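Local coordinates for protein flavodoxin (Bacillus cereus, PDB 6FSG) that binds flavin mononucleotide and probably serves as a low-potential electron donor to a number of redox enzymes, at residues A[73-78]-A[106-111]; A[85-90]-A[100-105]. All blocks are in the same frame, centred on the assembly; numbering follows the deposited sequence. Where two conformers were deposited one is given.

Interaction 1 of 2, residues A[73-78]-A[106-111]. With GLC (alpha-D-glucopyranose), chain D.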
loop_
_atom_site.group_PDB
_atom_site.type_symbol
_atom_site.label_atom_id
_atom_site.label_comp_id
_atom_site.label_asym_id
_atom_site.label_seq_id
_atom_site.Cartn_x
_atom_site.Cartn_y
_atom_site.Cartn_z
ATOM N N ASP A 73 -1.028 12.170 8.784
ATOM C CA ASP A 73 -0.658 12.925 9.976
ATOM C C ASP A 73 -0.546 12.000 11.183
ATOM O O ASP A 73 0.456 12.018 11.908
ATOM C CB ASP A 73 -1.693 14.022 10.236
ATOM C CG ASP A 73 -1.655 15.131 9.194
ATOM O OD1 ASP A 73 -0.679 15.208 8.416
ATOM O OD2 ASP A 73 -2.609 15.939 9.168
ATOM N N ALA A 74 -1.562 11.158 11.396
ATOM C CA ALA A 74 -1.608 10.300 12.574
ATOM C C ALA A 74 -0.480 9.276 12.593
ATOM O O ALA A 74 -0.146 8.762 13.668
ATOM C CB ALA A 74 -2.984 9.628 12.662
ATOM N N MET A 75 0.149 9.013 11.445
ATOM C CA MET A 75 1.262 8.074 11.420
ATOM C C MET A 75 2.471 8.601 12.184
ATOM O O MET A 75 3.328 7.806 12.578
ATOM C CB MET A 75 1.656 7.721 9.979
ATOM C CG MET A 75 0.649 6.856 9.213
ATOM S SD MET A 75 1.150 6.535 7.513
ATOM C CE MET A 75 2.392 5.261 7.736
ATOM N N ASP A 76 2.559 9.914 12.422
ATOM C CA ASP A 76 3.685 10.433 13.196
ATOM C C ASP A 76 3.665 10.000 14.661
ATOM O O ASP A 76 4.659 10.228 15.358
ATOM C CB ASP A 76 3.775 11.956 13.077
ATOM C CG ASP A 76 4.251 12.394 11.706
ATOM O OD1 ASP A 76 5.082 11.671 11.108
ATOM O OD2 ASP A 76 3.782 13.440 11.222
ATOM N N SER A 77 2.587 9.362 15.125
ATOM C CA SER A 77 2.450 8.971 16.523
ATOM C C SER A 77 2.479 7.460 16.740
ATOM O O SER A 77 2.282 7.007 17.873
ATOM C CB SER A 77 1.159 9.549 17.108
ATOM O OG SER A 77 1.155 10.964 17.018
ATOM N N ILE A 78 2.710 6.670 15.691
ATOM C CA ILE A 78 2.691 5.210 15.793
ATOM C C ILE A 78 4.099 4.630 15.699
ATOM O O ILE A 78 4.997 5.211 15.081
ATOM C CB ILE A 78 1.736 4.571 14.744
ATOM C CG1 ILE A 78 2.296 4.722 13.330
ATOM C CG2 ILE A 78 0.336 5.178 14.871
ATOM C CD1 ILE A 78 1.422 4.184 12.247
ATOM N N ILE A 106 6.050 5.300 1.427
ATOM C CA ILE A 106 7.247 4.539 1.786
ATOM C C ILE A 106 8.085 5.312 2.797
ATOM O O ILE A 106 8.532 4.766 3.812
ATOM C CB ILE A 106 8.055 4.146 0.530
ATOM C CG1 ILE A 106 7.351 2.993 -0.214
ATOM C CG2 ILE A 106 9.503 3.776 0.916
ATOM C CD1 ILE A 106 7.996 2.646 -1.538
ATOM N N GLU A 107 8.337 6.592 2.519
ATOM C CA GLU A 107 9.142 7.405 3.426
ATOM C C GLU A 107 8.564 7.407 4.838
ATOM O O GLU A 107 9.307 7.305 5.823
ATOM C CB GLU A 107 9.239 8.830 2.876
ATOM C CG GLU A 107 9.962 9.840 3.740
ATOM C CD GLU A 107 9.844 11.233 3.155
ATOM O OE1 GLU A 107 8.782 11.876 3.309
ATOM O OE2 GLU A 107 10.798 11.661 2.489
ATOM N N LYS A 108 7.247 7.574 4.968
ATOM C CA LYS A 108 6.645 7.646 6.299
ATOM C C LYS A 108 6.762 6.312 7.033
ATOM O O LYS A 108 7.073 6.277 8.229
ATOM C CB LYS A 108 5.193 8.116 6.192
ATOM C CG LYS A 108 4.513 8.418 7.538
ATOM C CD LYS A 108 5.248 9.475 8.380
ATOM C CE LYS A 108 5.297 10.831 7.678
ATOM N NZ LYS A 108 5.942 11.862 8.531
ATOM N N LEU A 109 6.547 5.201 6.329
ATOM C CA LEU A 109 6.750 3.890 6.937
ATOM C C LEU A 109 8.177 3.735 7.447
ATOM O O LEU A 109 8.392 3.219 8.548
ATOM C CB LEU A 109 6.417 2.782 5.939
ATOM C CG LEU A 109 4.933 2.626 5.573
ATOM C CD1 LEU A 109 4.769 1.878 4.263
ATOM C CD2 LEU A 109 4.177 1.926 6.689
ATOM N N GLN A 110 9.165 4.194 6.666
ATOM C CA GLN A 110 10.557 4.130 7.101
ATOM C C GLN A 110 10.764 4.926 8.377
ATOM O O GLN A 110 11.454 4.473 9.299
ATOM C CB GLN A 110 11.474 4.694 6.020
ATOM C CG GLN A 110 11.473 3.954 4.707
ATOM C CD GLN A 110 12.197 4.736 3.623
ATOM O OE1 GLN A 110 12.425 5.944 3.757
ATOM N NE2 GLN A 110 12.553 4.055 2.535
ATOM N N GLU A 111 10.189 6.133 8.433
ATOM C CA GLU A 111 10.374 6.998 9.589
ATOM C C GLU A 111 9.837 6.357 10.856
ATOM O O GLU A 111 10.360 6.612 11.940
ATOM C CB GLU A 111 9.663 8.335 9.370
ATOM C CG GLU A 111 10.340 9.252 8.379
ATOM C CD GLU A 111 9.581 10.543 8.130
ATOM O OE1 GLU A 111 8.542 10.783 8.783
ATOM O OE2 GLU A 111 10.043 11.328 7.270
HETATM C C1 GLC D . 9.226 8.124 17.793
HETATM C C2 GLC D . 9.840 8.996 16.707
HETATM C C3 GLC D . 9.785 10.451 17.139
HETATM C C4 GLC D . 8.355 10.838 17.487
HETATM C C5 GLC D . 7.701 9.841 18.441
HETATM C C6 GLC D . 6.208 10.130 18.546
HETATM O O1 GLC D . 9.931 8.299 19.026
HETATM O O2 GLC D . 11.195 8.607 16.459
HETATM O O3 GLC D . 10.249 11.278 16.068
HETATM O O4 GLC D . 8.368 12.134 18.097
HETATM O O5 GLC D . 7.862 8.506 17.966
HETATM O O6 GLC D . 5.519 8.980 19.051
HETATM O O HOH W 1 2.874 12.856 8.736
HETATM O O HOH W 2 7.661 10.531 11.600
#

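Interaction 2 of 2, residues A[85-90]-A[100-105]. With FMN (flavin mononucleotide), chain B.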
loop_
_atom_site.group_PDB
_atom_site.type_symbol
_atom_site.label_atom_id
_atom_site.label_comp_id
_atom_site.label_asym_id
_atom_site.label_seq_id
_atom_site.Cartn_x
_atom_site.Cartn_y
_atom_site.Cartn_z
ATOM N N ALA A 85 6.696 -4.044 5.585
ATOM C CA ALA A 85 5.792 -3.153 4.865
ATOM C C ALA A 85 6.143 -3.026 3.386
ATOM O O ALA A 85 7.277 -3.248 2.963
ATOM C CB ALA A 85 5.741 -1.766 5.531
ATOM N N ALA A 86 5.145 -2.615 2.605
ATOM C CA ALA A 86 5.321 -2.368 1.179
ATOM C C ALA A 86 4.189 -1.466 0.700
ATOM O O ALA A 86 3.150 -1.352 1.356
ATOM C CB ALA A 86 5.319 -3.685 0.398
ATOM N N VAL A 87 4.389 -0.848 -0.470
ATOM C CA VAL A 87 3.450 0.133 -1.016
ATOM C C VAL A 87 3.306 -0.046 -2.523
ATOM O O VAL A 87 4.281 -0.328 -3.226
ATOM C CB VAL A 87 3.934 1.563 -0.694
ATOM C CG1 VAL A 87 2.956 2.621 -1.154
ATOM C CG2 VAL A 87 4.172 1.735 0.798
ATOM N N PHE A 88 2.081 0.174 -3.019
ATOM C CA PHE A 88 1.756 0.096 -4.440
ATOM C C PHE A 88 0.797 1.229 -4.807
ATOM O O PHE A 88 0.199 1.869 -3.936
ATOM C CB PHE A 88 1.105 -1.251 -4.820
ATOM C CG PHE A 88 -0.249 -1.473 -4.189
ATOM C CD1 PHE A 88 -0.361 -2.042 -2.929
ATOM C CD2 PHE A 88 -1.409 -1.137 -4.866
ATOM C CE1 PHE A 88 -1.604 -2.241 -2.350
ATOM C CE2 PHE A 88 -2.651 -1.339 -4.288
ATOM C CZ PHE A 88 -2.746 -1.881 -3.035
ATOM N N GLY A 89 0.634 1.471 -6.107
ATOM C CA GLY A 89 -0.375 2.423 -6.556
ATOM C C GLY A 89 -0.469 2.499 -8.067
ATOM O O GLY A 89 0.459 2.131 -8.790
ATOM N N SER A 90 -1.621 2.989 -8.534
ATOM C CA SER A 90 -1.791 3.357 -9.938
ATOM C C SER A 90 -1.399 4.823 -10.126
ATOM O O SER A 90 -1.510 5.633 -9.203
ATOM C CB SER A 90 -3.225 3.120 -10.415
ATOM O OG SER A 90 -3.366 3.478 -11.785
ATOM N N VAL A 100 4.161 9.635 -7.020
ATOM C CA VAL A 100 4.931 10.025 -5.846
ATOM C C VAL A 100 4.175 9.754 -4.542
ATOM O O VAL A 100 4.800 9.706 -3.485
ATOM C CB VAL A 100 5.497 11.461 -5.909
ATOM C CG1 VAL A 100 6.529 11.601 -7.047
ATOM C CG2 VAL A 100 4.400 12.506 -6.017
ATOM N N ALA A 101 2.855 9.548 -4.568
ATOM C CA ALA A 101 2.181 9.093 -3.353
ATOM C C ALA A 101 2.794 7.799 -2.822
ATOM O O ALA A 101 2.852 7.585 -1.605
ATOM C CB ALA A 101 0.694 8.878 -3.622
ATOM N N VAL A 102 3.216 6.906 -3.724
ATOM C CA VAL A 102 3.885 5.673 -3.313
ATOM C C VAL A 102 5.169 5.999 -2.564
ATOM O O VAL A 102 5.429 5.459 -1.481
ATOM C CB VAL A 102 4.135 4.770 -4.540
ATOM C CG1 VAL A 102 5.025 3.595 -4.184
ATOM C CG2 VAL A 102 2.796 4.300 -5.133
ATOM N N ASP A 103 5.982 6.898 -3.123
ATOM C CA ASP A 103 7.249 7.277 -2.507
ATOM C C ASP A 103 7.040 7.985 -1.169
ATOM O O ASP A 103 7.809 7.769 -0.222
ATOM C CB ASP A 103 8.008 8.159 -3.495
ATOM C CG ASP A 103 8.283 7.451 -4.805
ATOM O OD1 ASP A 103 9.015 6.438 -4.780
ATOM O OD2 ASP A 103 7.734 7.891 -5.833
ATOM N N ILE A 104 5.996 8.818 -1.066
ATOM C CA ILE A 104 5.688 9.526 0.181
ATOM C C ILE A 104 5.307 8.538 1.280
ATOM O O ILE A 104 5.755 8.652 2.432
ATOM C CB ILE A 104 4.564 10.559 -0.059
ATOM C CG1 ILE A 104 5.064 11.702 -0.955
ATOM C CG2 ILE A 104 4.017 11.096 1.271
ATOM C CD1 ILE A 104 3.953 12.554 -1.582
ATOM N N LEU A 105 4.446 7.568 0.954
ATOM C CA LEU A 105 4.033 6.594 1.962
ATOM C C LEU A 105 5.194 5.695 2.378
ATOM O O LEU A 105 5.334 5.369 3.565
ATOM C CB LEU A 105 2.832 5.786 1.475
ATOM C CG LEU A 105 1.538 6.598 1.367
ATOM C CD1 LEU A 105 0.415 5.762 0.793
ATOM C CD2 LEU A 105 1.123 7.198 2.706
HETATM N N1 FMN B . -0.909 10.729 -11.181
HETATM C C2 FMN B . 0.429 10.818 -10.944
HETATM O O2 FMN B . 1.084 9.798 -11.144
HETATM N N3 FMN B . 0.973 11.996 -10.449
HETATM C C4 FMN B . 0.189 13.091 -10.132
HETATM O O4 FMN B . 0.748 14.115 -9.676
HETATM C C4A FMN B . -1.202 12.975 -10.372
HETATM N N5 FMN B . -2.099 13.998 -10.104
HETATM C C5A FMN B . -3.458 13.840 -10.347
HETATM C C6 FMN B . -4.357 14.892 -10.124
HETATM C C7 FMN B . -5.718 14.759 -10.417
HETATM C C7M FMN B . -6.672 15.905 -10.152
HETATM C C8 FMN B . -6.155 13.557 -10.991
HETATM C C8M FMN B . -7.594 13.338 -11.358
HETATM C C9 FMN B . -5.257 12.528 -11.254
HETATM C C9A FMN B . -3.916 12.661 -10.936
HETATM N N10 FMN B . -3.058 11.607 -11.169
HETATM C C10 FMN B . -1.717 11.787 -10.908
HETATM C "C1'" FMN B . -3.519 10.329 -11.838
HETATM C "C2'" FMN B . -4.173 9.266 -10.966
HETATM O "O2'" FMN B . -3.332 8.916 -9.897
HETATM C "C3'" FMN B . -4.427 8.052 -11.873
HETATM O "O3'" FMN B . -5.536 8.340 -12.687
HETATM C "C4'" FMN B . -4.717 6.731 -11.149
HETATM O "O4'" FMN B . -4.940 5.675 -12.083
HETATM C "C5'" FMN B . -5.935 6.821 -10.243
HETATM O "O5'" FMN B . -5.967 5.614 -9.504
HETATM P P FMN B . -7.393 5.137 -9.025
HETATM O O1P FMN B . -7.167 4.051 -8.011
HETATM O O2P FMN B . -8.112 4.576 -10.210
HETATM O O3P FMN B . -8.109 6.334 -8.456
#

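Interaction 1 of 2, residues A[73-78]-A[106-111]
Lys108 sends CG out anti to its backbone N (chi1 -172°) and then bends at chi2 and chi3, which fold CD and CE back, and NZ at the end meets Asp76, whose CG lies beside its own backbone N (chi1 -72°). The result is a salt-bridge network on the flavodoxin fold, joining residues 73-78, at the C-terminal part of helix 69-74, to residues 106-111 of helix 100-111. Lys108 NZ donates to Asp76 OD1 at 2.7 Å, on the syn lone pair, and the two side chains cross at about a right angle. The same NZ reaches Glu111 OE1 one helical turn on at 2.8 Å, again from the syn side but 23° out of the carboxylate plane. One ammonium thus serves two carboxylates whose nearest oxygens, Asp76 OD1 and Glu111 OE1, stay 4.3 Å apart; the shared positive charge probably offsets their repulsion. A water donates to both of these oxygens, while a second water donates to Asp76 OD2 and accepts a weak bond from NZ.

The glucose lies beside Asp76 and Ser77, hydrogen-bonded to Arg112 NH2, its C6 3.5 Å from Asp76 O.

Beside the charges the contact is greasy. Met75 and Lys108 slide past each other in opposite directions, with CB, SD and CE of Met75 all lying against Lys108 CG. Leu109 also packs on Ala85 and Val87 of strand 84-91. The side chains of Met75 and Leu109 cross obliquely, with Met75 CE 3.9 Å from Leu109 CD2.

Interaction 2 of 2, residues A[85-90]-A[100-105]
Val87 and Val102 meet where strand 85-90 and helix 100-105 run almost antiparallel, their axes 7.7 Å apart at closest approach and 164° between their N-to-C directions. The two valines slide past each other in opposite directions, and the CG1 methyls do the touching, at 3.8 Å. Each CG1 stands anti to its own backbone N (chi1 -176° in Val87, 171° in Val102). Val87 CG1 also rests on the carbonyl of Val102 and, one turn along the helix, against Leu105 CB at 4.1 Å.

The other methyl of Val102 is turned onto the strand backbone: CG2 lies 3.7 Å from both Phe88 C and Gly89 N, over the peptide that joins them. Gly89 has no side chain, and its backbone N lies against the methyl. No hydrogen bond crosses between the two segments; the side chains that meet are all aliphatic, some of them also resting on backbone atoms, and all five touching residues are buried. Phe88 points to the opposite face of the sheet and packs on Thr14, Ala18 and Ile21 of helix 13-26, so the strand is covered from both sides.

Near the C-terminal end of the strand, Ser90 touches the cofactor. Ser90 OG accepts a hydrogen bond from O4' of the FMN ribityl chain at 2.7 Å and is also bonded to Leu125 O, while Ser90 N pairs with Thr14 OG1. This strand-helix pair is the first half of the beta-alpha-beta unit formed by strand 84-91, helix 100-111 and strand 115-124, in the flavodoxin fold, where the FMN lies at the C-terminal end of the sheet.

Following the chain from the N terminus, the first segment reached is 73-78, on helix 69-74 and the residues that follow; the chain then enters the sheet as strand 84-91, loops past the FMN and returns as helix 100-111. Interaction 2 closes the shorter loop, bringing 100-105 back over 85-90; interaction 1 closes the longer one around it when 106-111 meets 73-78. Both use helix 100-111, its first half on the sheet in interaction 2 and its second half against residues 73-78 in interaction 1. Their centres are 13 Å apart, yet they join directly: Leu109 CD1 packs 3.5 Å from Val87 CG2. Together they tie helices 69-74 and 100-111 to each other and to strand 84-91.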